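Long-range contacts in SusD homolog (Bacteroides thetaiotaomicron VPI-5482, PDB 3IHV), which probably binds glycans at the bacterial outer membrane and carries bound sodium ions: residues K235-L239 with D255-L260; P178-D182 with L230-H236; L245-C250 with V390-R396. All coordinates share one frame; numbering follows the deposited sequence.

Contact 1 of 3, residues K235-L239 with D255-L260; sequences KHGLL and DPTESL
His236 turns its ring back beside its own backbone N (chi1 -71°), and Glu258 sends CG away from its N in an extended chain (chi1 -174°); these two choices point an imidazole and a carboxylate across the gap between 235-239 and 255-260. The imidazole donates from ND1 to the carbonyl O of Thr257 at 3.1 Å, with that oxygen almost in the ring plane, while a shorter but badly angled and hence weak bond runs from the same ND1 to Pro256 O. Thr257 O is gripped a second time by the backbone N of Gly237 at 3.0 Å, and the two donors arrive from opposite faces of the carbonyl plane. Over one face of the imidazole lies the methyl CD2 of Leu260, a CH-pi contact 3.7 Å from the ring centroid. An Asx turn folds the chain just ahead of strand 259-263, with Asp255 OD1 accepting from both the backbone N and the OG1 of Thr257. Farther along, Glu258 OE1 takes the backbone N-H of Leu239 at 2.9 Å on its anti side, tilted 28° from the carboxylate plane, in a nearly straight bond. Arg429 and Arg396 form salt bridges with the two oxygens of this buried carboxylate, which would be expected to keep it ionised. Apolar atoms fill in around the polar ones, with Leu238 CD2 lying against the carboxylate and Leu239 CD2 touching both Thr257 CB, 3.9 Å away, and Asp255 OD2.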
loop_
_atom_site.group_PDB
_atom_site.type_symbol
_atom_site.label_atom_id
_atom_site.label_comp_id
_atom_site.label_asym_id
_atom_site.label_seq_id
_atom_site.Cartn_x
_atom_site.Cartn_y
_atom_site.Cartn_z
ATOM N N LYS A 235 -10.514 -15.575 13.149
ATOM C CA LYS A 235 -10.214 -16.154 11.848
ATOM C C LYS A 235 -8.891 -15.708 11.280
ATOM O O LYS A 235 -8.436 -16.288 10.308
ATOM C CB LYS A 235 -11.355 -15.828 10.864
ATOM C CG LYS A 235 -12.697 -16.433 11.259
ATOM C CD LYS A 235 -12.835 -17.883 10.808
ATOM C CE LYS A 235 -13.897 -18.648 11.625
ATOM N NZ LYS A 235 -15.274 -18.048 11.539
ATOM N N HIS A 236 -8.275 -14.664 11.827
ATOM C CA HIS A 236 -7.028 -14.164 11.288
ATOM C C HIS A 236 -6.029 -13.928 12.431
ATOM O O HIS A 236 -6.400 -13.964 13.607
ATOM C CB HIS A 236 -7.262 -12.915 10.414
ATOM C CG HIS A 236 -7.941 -13.225 9.123
ATOM N ND1 HIS A 236 -7.268 -13.690 8.019
ATOM C CD2 HIS A 236 -9.258 -13.223 8.788
ATOM C CE1 HIS A 236 -8.137 -13.949 7.054
ATOM N NE2 HIS A 236 -9.348 -13.661 7.489
ATOM N N GLY A 237 -4.771 -13.732 12.069
ATOM C CA GLY A 237 -3.739 -13.508 13.082
ATOM C C GLY A 237 -2.464 -12.985 12.489
ATOM O O GLY A 237 -2.397 -12.664 11.292
ATOM N N LEU A 238 -1.445 -12.908 13.348
ATOM C CA LEU A 238 -0.112 -12.503 12.951
ATOM C C LEU A 238 0.751 -13.731 12.759
ATOM O O LEU A 238 0.703 -14.700 13.578
ATOM C CB LEU A 238 0.527 -11.607 14.026
ATOM C CG LEU A 238 -0.229 -10.320 14.368
ATOM C CD1 LEU A 238 0.389 -9.562 15.576
ATOM C CD2 LEU A 238 -0.303 -9.443 13.099
ATOM N N LEU A 239 1.538 -13.716 11.695
ATOM C CA LEU A 239 2.503 -14.762 11.493
ATOM C C LEU A 239 3.449 -14.697 12.680
ATOM O O LEU A 239 3.801 -13.593 13.160
ATOM C CB LEU A 239 3.282 -14.628 10.179
ATOM C CG LEU A 239 2.461 -14.661 8.893
ATOM C CD1 LEU A 239 3.381 -14.765 7.667
ATOM C CD2 LEU A 239 1.449 -15.843 8.923
ATOM N N ASP A 255 -0.692 -17.189 2.279
ATOM C CA ASP A 255 -1.073 -17.655 3.594
ATOM C C ASP A 255 -2.156 -16.657 4.059
ATOM O O ASP A 255 -1.853 -15.487 4.280
ATOM C CB ASP A 255 0.108 -17.657 4.584
ATOM C CG ASP A 255 -0.270 -18.190 5.970
ATOM O OD1 ASP A 255 -1.469 -18.174 6.334
ATOM O OD2 ASP A 255 0.670 -18.588 6.732
ATOM N N PRO A 256 -3.406 -17.109 4.184
ATOM C CA PRO A 256 -4.461 -16.163 4.528
ATOM C C PRO A 256 -4.470 -15.692 5.993
ATOM O O PRO A 256 -5.278 -14.852 6.353
ATOM C CB PRO A 256 -5.740 -16.983 4.277
ATOM C CG PRO A 256 -5.360 -18.342 4.675
ATOM C CD PRO A 256 -3.906 -18.500 4.180
ATOM N N THR A 257 -3.596 -16.225 6.829
ATOM C CA THR A 257 -3.558 -15.844 8.230
ATOM C C THR A 257 -3.503 -14.336 8.461
ATOM O O THR A 257 -4.384 -13.766 9.096
ATOM C CB THR A 257 -2.386 -16.535 8.962
ATOM O OG1 THR A 257 -2.524 -17.956 8.851
ATOM C CG2 THR A 257 -2.371 -16.145 10.437
ATOM N N GLU A 258 -2.448 -13.721 7.952
ATOM C CA GLU A 258 -2.202 -12.280 8.080
ATOM C C GLU A 258 -2.439 -11.490 6.809
ATOM O O GLU A 258 -2.864 -10.346 6.841
ATOM C CB GLU A 258 -0.762 -12.058 8.581
ATOM C CG GLU A 258 -0.460 -10.597 8.875
ATOM C CD GLU A 258 0.807 -10.336 9.658
ATOM O OE1 GLU A 258 1.508 -11.295 10.092
ATOM O OE2 GLU A 258 1.065 -9.120 9.827
ATOM N N SER A 259 -2.100 -12.068 5.671
ATOM C CA SER A 259 -2.262 -11.386 4.413
ATOM C C SER A 259 -3.741 -11.281 4.034
ATOM O O SER A 259 -4.378 -12.271 3.709
ATOM C CB SER A 259 -1.534 -12.159 3.313
ATOM O OG SER A 259 -1.604 -11.389 2.132
ATOM N N LEU A 260 -4.266 -10.074 4.031
ATOM C CA LEU A 260 -5.672 -9.842 3.693
ATOM C C LEU A 260 -5.837 -9.425 2.207
ATOM O O LEU A 260 -6.547 -10.098 1.459
ATOM C CB LEU A 260 -6.236 -8.808 4.657
ATOM C CG LEU A 260 -6.221 -9.237 6.138
ATOM C CD1 LEU A 260 -6.790 -8.080 6.982
ATOM C CD2 LEU A 260 -6.982 -10.542 6.426
#

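Contact 2 of 3, residues P178-D182 with L230-H236; sequences PYATD and LVESGKH
The loop that follows helix 159-176 meets the end of helix 219-232 here, and the meeting is centred on Tyr179 and Lys235. The aliphatic part of the lysine crosses the tyrosine at about a right angle, its CG standing over one face of the ring, 3.6 Å from the centroid and 15° off the normal, a CH-pi contact. Bends at chi2 (-83°) and chi4 (59°) then carry NZ past the ring to Asp182, where it forms a salt bridge with OD2 at 2.9 Å through the syn lone pair. One side chain thus serves both an aromatic face and a charge. At the far end of the ring, Tyr179 OH packs on Ser233 CB at 3.3 Å, and Leu230 CD1 approaches the ring edge near CE1. The edge of the His236 imidazole comes near Tyr179 CD1; water 1 joins His236 NE2 to the backbone N of Ala180, while the other ring nitrogen is taken by Thr257 O. Water 2 accepts from Thr181 N and makes a weak bond to Lys235 O. Leu199 of helix 195-210 also packs on Tyr179. Ser233 OG donates to Leu230 O at 2.7 Å and accepts from the backbone N of Lys235, forming an ST turn. Gly234, inside that turn, takes positive phi, a familiar way for a chain to leave the C-terminal end of a helix.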
loop_
_atom_site.group_PDB
_atom_site.type_symbol
_atom_site.label_atom_id
_atom_site.label_comp_id
_atom_site.label_asym_id
_atom_site.label_seq_id
_atom_site.Cartn_x
_atom_site.Cartn_y
_atom_site.Cartn_z
ATOM N N PRO A 178 -17.275 -15.433 2.609
ATOM C CA PRO A 178 -16.863 -16.220 3.771
ATOM C C PRO A 178 -15.475 -15.737 4.188
ATOM O O PRO A 178 -14.800 -15.066 3.422
ATOM C CB PRO A 178 -16.704 -17.624 3.189
ATOM C CG PRO A 178 -16.277 -17.371 1.760
ATOM C CD PRO A 178 -17.089 -16.160 1.349
ATOM N N TYR A 179 -15.057 -16.072 5.397
ATOM C CA TYR A 179 -13.664 -15.876 5.779
ATOM C C TYR A 179 -12.854 -16.840 4.918
ATOM O O TYR A 179 -13.343 -17.933 4.530
ATOM C CB TYR A 179 -13.417 -16.173 7.259
ATOM C CG TYR A 179 -13.911 -15.097 8.169
ATOM C CD1 TYR A 179 -13.156 -13.956 8.382
ATOM C CD2 TYR A 179 -15.120 -15.213 8.840
ATOM C CE1 TYR A 179 -13.603 -12.953 9.216
ATOM C CE2 TYR A 179 -15.567 -14.196 9.691
ATOM C CZ TYR A 179 -14.793 -13.073 9.861
ATOM O OH TYR A 179 -15.209 -12.052 10.702
ATOM N N ALA A 180 -11.632 -16.423 4.592
ATOM C CA ALA A 180 -10.746 -17.206 3.722
ATOM C C ALA A 180 -10.610 -18.674 4.140
ATOM O O ALA A 180 -10.666 -19.545 3.284
ATOM C CB ALA A 180 -9.351 -16.549 3.616
ATOM N N THR A 181 -10.447 -18.941 5.425
ATOM C CA THR A 181 -10.256 -20.312 5.916
ATOM C C THR A 181 -11.562 -21.105 6.130
ATOM O O THR A 181 -11.524 -22.300 6.417
ATOM C CB THR A 181 -9.452 -20.257 7.237
ATOM O OG1 THR A 181 -10.146 -19.419 8.173
ATOM C CG2 THR A 181 -8.047 -19.638 6.961
ATOM N N ASP A 182 -12.707 -20.451 5.989
ATOM C CA ASP A 182 -14.005 -21.086 6.168
ATOM C C ASP A 182 -14.627 -21.488 4.823
ATOM O O ASP A 182 -15.575 -22.281 4.772
ATOM C CB ASP A 182 -15.027 -20.093 6.736
ATOM C CG ASP A 182 -14.904 -19.819 8.229
ATOM O OD1 ASP A 182 -14.326 -20.619 8.962
ATOM O OD2 ASP A 182 -15.478 -18.773 8.696
ATOM N N LEU A 230 -13.760 -8.311 13.078
ATOM C CA LEU A 230 -12.631 -9.071 12.506
ATOM C C LEU A 230 -11.718 -9.665 13.595
ATOM O O LEU A 230 -11.361 -10.855 13.546
ATOM C CB LEU A 230 -11.846 -8.211 11.552
ATOM C CG LEU A 230 -10.560 -8.826 10.977
ATOM C CD1 LEU A 230 -10.825 -10.182 10.336
ATOM C CD2 LEU A 230 -9.857 -7.852 9.979
ATOM N N VAL A 231 -11.368 -8.837 14.576
ATOM C CA VAL A 231 -10.469 -9.265 15.658
ATOM C C VAL A 231 -11.110 -10.360 16.491
ATOM O O VAL A 231 -10.500 -11.420 16.752
ATOM C CB VAL A 231 -9.970 -8.037 16.480
ATOM C CG1 VAL A 231 -9.127 -8.526 17.706
ATOM C CG2 VAL A 231 -9.167 -7.105 15.592
ATOM N N GLU A 232 -12.377 -10.201 16.838
ATOM C CA GLU A 232 -13.075 -11.196 17.639
ATOM C C GLU A 232 -13.477 -12.483 16.903
ATOM O O GLU A 232 -13.806 -13.478 17.538
ATOM C CB GLU A 232 -14.268 -10.558 18.344
ATOM C CG GLU A 232 -13.799 -9.441 19.269
ATOM C CD GLU A 232 -14.845 -8.883 20.231
ATOM O OE1 GLU A 232 -16.046 -9.129 20.039
ATOM O OE2 GLU A 232 -14.435 -8.145 21.182
ATOM N N SER A 233 -13.343 -12.497 15.576
ATOM C CA SER A 233 -13.726 -13.661 14.823
ATOM C C SER A 233 -12.783 -14.824 15.079
ATOM O O SER A 233 -13.160 -15.949 14.898
ATOM C CB SER A 233 -13.698 -13.375 13.316
ATOM O OG SER A 233 -12.372 -13.245 12.812
ATOM N N GLY A 234 -11.541 -14.529 15.426
ATOM C CA GLY A 234 -10.554 -15.553 15.598
ATOM C C GLY A 234 -10.120 -16.169 14.271
ATOM O O GLY A 234 -9.431 -17.198 14.270
ATOM N N LYS A 235 -10.514 -15.575 13.149
ATOM C CA LYS A 235 -10.214 -16.154 11.848
ATOM C C LYS A 235 -8.891 -15.708 11.280
ATOM O O LYS A 235 -8.436 -16.288 10.308
ATOM C CB LYS A 235 -11.355 -15.828 10.864
ATOM C CG LYS A 235 -12.697 -16.433 11.259
ATOM C CD LYS A 235 -12.835 -17.883 10.808
ATOM C CE LYS A 235 -13.897 -18.648 11.625
ATOM N NZ LYS A 235 -15.274 -18.048 11.539
ATOM N N HIS A 236 -8.275 -14.664 11.827
ATOM C CA HIS A 236 -7.028 -14.164 11.288
ATOM C C HIS A 236 -6.029 -13.928 12.431
ATOM O O HIS A 236 -6.400 -13.964 13.607
ATOM C CB HIS A 236 -7.262 -12.915 10.414
ATOM C CG HIS A 236 -7.941 -13.225 9.123
ATOM N ND1 HIS A 236 -7.268 -13.690 8.019
ATOM C CD2 HIS A 236 -9.258 -13.223 8.788
ATOM C CE1 HIS A 236 -8.137 -13.949 7.054
ATOM N NE2 HIS A 236 -9.348 -13.661 7.489
HETATM O O HOH W 1 -10.925 -13.760 5.352
HETATM O O HOH W 2 -9.890 -16.788 7.321
#

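Contact 3 of 3, residues L245-C250 with V390-R396; sequences LWKNTC and VNWYFLR. With NA (sodium ion), chain F.
Tyr393 OH donates to the carbonyl O of Leu245 at 2.7 Å, lying in the carbonyl plane on a lone pair, so that this oxygen serves the tyrosine as well as the helical N-H of Thr249. Water 3 donates to the same hydroxyl and accepts from Asn248 ND2. One turn later, the backbone N of Asn391 donates to Thr249 O at 2.9 Å, a bond of 165°. Asn391 OD1 coordinates the sodium ion at 2.5 Å; water 5, another ligand of the metal, donates to Thr249 O, and Phe265 and Asn389 complete the protein part of the site. Water 4 links Thr249 OG1 with the backbone of Asn391 and Tyr393, and Glu262 is a further partner of that hydroxyl. Tyr393 CG lies beside its backbone N, opposite the carbonyl carbon (chi1 -69°), which brings the ring onto the helix, with Thr249 OG1 over one face and Arg396 CD over the other. Its edge is turned to the face of Trp246 in an offset edge-to-face pair, planes at 86° and centroids 5.4 Å apart. Leu245 CD1 rests over the guanidinium of Arg396, a group held by salt bridges to Glu258, Glu462 and Glu466. A phenylalanine in place of Tyr393 would probably keep the aromatic pair but leave Leu245 O without its side-chain donor and take from water 3 the hydroxyl to which it donates. Leu245 O, Thr249 O, Thr249 OG1 and Asn391 OD1 are thus answered by protein, water and metal together, and the sodium ion, through Asn391 and water 5, ties the end of helix 242-250 to the approach to strand 392-396.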
loop_
_atom_site.group_PDB
_atom_site.type_symbol
_atom_site.label_atom_id
_atom_site.label_comp_id
_atom_site.label_asym_id
_atom_site.label_seq_id
_atom_site.Cartn_x
_atom_site.Cartn_y
_atom_site.Cartn_z
ATOM N N LEU A 245 6.701 -13.072 6.629
ATOM C CA LEU A 245 5.945 -12.275 5.704
ATOM C C LEU A 245 6.707 -11.969 4.406
ATOM O O LEU A 245 6.104 -11.943 3.313
ATOM C CB LEU A 245 5.567 -10.920 6.336
ATOM C CG LEU A 245 4.544 -10.918 7.467
ATOM C CD1 LEU A 245 4.608 -9.645 8.270
ATOM C CD2 LEU A 245 3.121 -11.188 6.906
ATOM N N TRP A 246 8.010 -11.737 4.525
ATOM C CA TRP A 246 8.843 -11.310 3.388
ATOM C C TRP A 246 9.250 -12.539 2.582
ATOM O O TRP A 246 9.242 -12.515 1.330
ATOM C CB TRP A 246 10.007 -10.362 3.888
ATOM C CG TRP A 246 9.356 -9.380 4.805
ATOM C CD1 TRP A 246 9.480 -9.298 6.152
ATOM C CD2 TRP A 246 8.286 -8.504 4.457
ATOM N NE1 TRP A 246 8.585 -8.407 6.655
ATOM C CE2 TRP A 246 7.843 -7.898 5.632
ATOM C CE3 TRP A 246 7.697 -8.134 3.248
ATOM C CZ2 TRP A 246 6.817 -6.961 5.639
ATOM C CZ3 TRP A 246 6.673 -7.211 3.274
ATOM C CH2 TRP A 246 6.247 -6.656 4.442
ATOM N N LYS A 247 9.565 -13.622 3.286
ATOM C CA LYS A 247 9.799 -14.894 2.608
ATOM C C LYS A 247 8.575 -15.223 1.755
ATOM O O LYS A 247 8.697 -15.536 0.570
ATOM C CB LYS A 247 10.046 -16.060 3.591
ATOM C CG LYS A 247 11.312 -15.912 4.420
ATOM C CD LYS A 247 11.546 -17.106 5.351
ATOM C CE LYS A 247 12.797 -16.947 6.215
ATOM N NZ LYS A 247 13.083 -18.189 7.102
ATOM N N ASN A 248 7.385 -15.131 2.347
ATOM C CA ASN A 248 6.170 -15.495 1.634
ATOM C C ASN A 248 5.883 -14.627 0.416
ATOM O O ASN A 248 5.664 -15.135 -0.692
ATOM C CB ASN A 248 4.940 -15.413 2.566
ATOM C CG ASN A 248 4.897 -16.500 3.603
ATOM O OD1 ASN A 248 5.668 -17.468 3.569
ATOM N ND2 ASN A 248 3.916 -16.391 4.502
ATOM N N THR A 249 5.905 -13.318 0.613
ATOM C CA THR A 249 5.541 -12.402 -0.470
ATOM C C THR A 249 6.547 -12.426 -1.644
ATOM O O THR A 249 6.164 -12.195 -2.786
ATOM C CB THR A 249 5.280 -10.982 0.074
ATOM O OG1 THR A 249 4.344 -10.300 -0.782
ATOM C CG2 THR A 249 6.595 -10.197 0.202
ATOM N N CYS A 250 7.810 -12.751 -1.353
ATOM C CA CYS A 250 8.848 -12.836 -2.386
ATOM C C CYS A 250 8.837 -14.181 -3.085
ATOM O O CYS A 250 9.521 -14.334 -4.091
ATOM C CB CYS A 250 10.250 -12.625 -1.794
ATOM S SG CYS A 250 10.542 -10.927 -1.251
ATOM N N VAL A 390 7.781 -10.649 -7.425
ATOM C CA VAL A 390 7.552 -10.329 -6.024
ATOM C C VAL A 390 6.157 -9.708 -5.820
ATOM O O VAL A 390 5.728 -8.836 -6.579
ATOM C CB VAL A 390 8.644 -9.392 -5.443
ATOM C CG1 VAL A 390 8.337 -8.997 -3.982
ATOM C CG2 VAL A 390 10.036 -10.053 -5.567
ATOM N N ASN A 391 5.452 -10.162 -4.788
ATOM C CA ASN A 391 4.095 -9.686 -4.532
ATOM C C ASN A 391 4.029 -8.407 -3.714
ATOM O O ASN A 391 5.059 -7.923 -3.260
ATOM C CB ASN A 391 3.264 -10.799 -3.900
ATOM C CG ASN A 391 3.103 -11.971 -4.811
ATOM O OD1 ASN A 391 3.364 -11.886 -6.019
ATOM N ND2 ASN A 391 2.697 -13.126 -4.241
ATOM N N TRP A 392 2.821 -7.868 -3.584
ATOM C CA TRP A 392 2.599 -6.597 -2.879
ATOM C C TRP A 392 1.511 -6.647 -1.815
ATOM O O TRP A 392 0.321 -6.824 -2.124
ATOM C CB TRP A 392 2.279 -5.450 -3.861
ATOM C CG TRP A 392 2.237 -4.149 -3.141
ATOM C CD1 TRP A 392 1.147 -3.374 -2.885
ATOM C CD2 TRP A 392 3.355 -3.465 -2.588
ATOM N NE1 TRP A 392 1.512 -2.264 -2.161
ATOM C CE2 TRP A 392 2.861 -2.285 -1.958
ATOM C CE3 TRP A 392 4.711 -3.773 -2.483
ATOM C CZ2 TRP A 392 3.689 -1.386 -1.302
ATOM C CZ3 TRP A 392 5.545 -2.880 -1.848
ATOM C CH2 TRP A 392 5.032 -1.694 -1.258
ATOM N N TYR A 393 1.904 -6.480 -0.564
ATOM C CA TYR A 393 0.929 -6.410 0.512
ATOM C C TYR A 393 0.265 -5.025 0.539
ATOM O O TYR A 393 0.910 -4.006 0.856
ATOM C CB TYR A 393 1.527 -6.600 1.899
ATOM C CG TYR A 393 2.043 -7.987 2.230
ATOM C CD1 TYR A 393 1.166 -9.080 2.321
ATOM C CD2 TYR A 393 3.377 -8.180 2.524
ATOM C CE1 TYR A 393 1.621 -10.336 2.667
ATOM C CE2 TYR A 393 3.865 -9.448 2.871
ATOM C CZ TYR A 393 2.973 -10.514 2.951
ATOM O OH TYR A 393 3.449 -11.748 3.299
ATOM N N PHE A 394 -1.017 -4.974 0.201
ATOM C CA PHE A 394 -1.777 -3.746 0.357
ATOM C C PHE A 394 -2.370 -3.632 1.784
ATOM O O PHE A 394 -2.505 -2.519 2.348
ATOM C CB PHE A 394 -2.878 -3.675 -0.718
ATOM C CG PHE A 394 -3.752 -2.435 -0.630
ATOM C CD1 PHE A 394 -3.258 -1.194 -0.993
ATOM C CD2 PHE A 394 -5.083 -2.545 -0.277
ATOM C CE1 PHE A 394 -4.067 -0.058 -0.932
ATOM C CE2 PHE A 394 -5.906 -1.428 -0.216
ATOM C CZ PHE A 394 -5.401 -0.177 -0.558
ATOM N N LEU A 395 -2.799 -4.766 2.357
ATOM C CA LEU A 395 -3.391 -4.785 3.691
ATOM C C LEU A 395 -3.082 -6.090 4.425
ATOM O O LEU A 395 -3.410 -7.199 3.927
ATOM C CB LEU A 395 -4.928 -4.629 3.630
ATOM C CG LEU A 395 -5.606 -4.391 4.997
ATOM C CD1 LEU A 395 -5.109 -3.088 5.615
ATOM C CD2 LEU A 395 -7.140 -4.429 4.857
ATOM N N ARG A 396 -2.422 -5.968 5.575
ATOM C CA ARG A 396 -2.084 -7.074 6.453
ATOM C C ARG A 396 -2.890 -6.948 7.750
ATOM O O ARG A 396 -3.227 -5.856 8.172
ATOM C CB ARG A 396 -0.591 -7.040 6.844
ATOM C CG ARG A 396 0.322 -7.214 5.677
ATOM C CD ARG A 396 1.739 -7.561 6.060
ATOM N NE ARG A 396 2.554 -6.453 6.526
ATOM C CZ ARG A 396 2.888 -6.200 7.804
ATOM N NH1 ARG A 396 2.437 -6.940 8.827
ATOM N NH2 ARG A 396 3.726 -5.211 8.053
HETATM NA NA NA F . 4.545 -13.717 -7.180
HETATM O O HOH W 3 1.922 -14.023 4.189
HETATM O O HOH W 4 4.837 -7.462 -0.513
HETATM O O HOH W 5 6.219 -13.781 -4.914
HETATM O O HOH W 6 2.513 -14.843 -6.611
HETATM O O HOH W 7 5.691 -15.696 -7.607
#

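In the fold
From the N terminus, contact 2 comes first: it brings the loop after helix 159-176 to the end of helix 219-232, closing a largely helical excursion. Its second segment runs straight into contact 1, which shares Lys235 and His236 and closes a short loop holding helix 242-250. That helix opens contact 3 before contact 1 has closed, so the two cross, and contact 3 spans the longest separation, to strand 392-396. Contacts 1 and 3 reach the same two-stranded antiparallel sheet, where the backbone of Leu260 pairs with that of Leu395. Pro256 packs on Ala180 and Thr181, linking contacts 1 and 2, whereas contacts 2 and 3 do not touch.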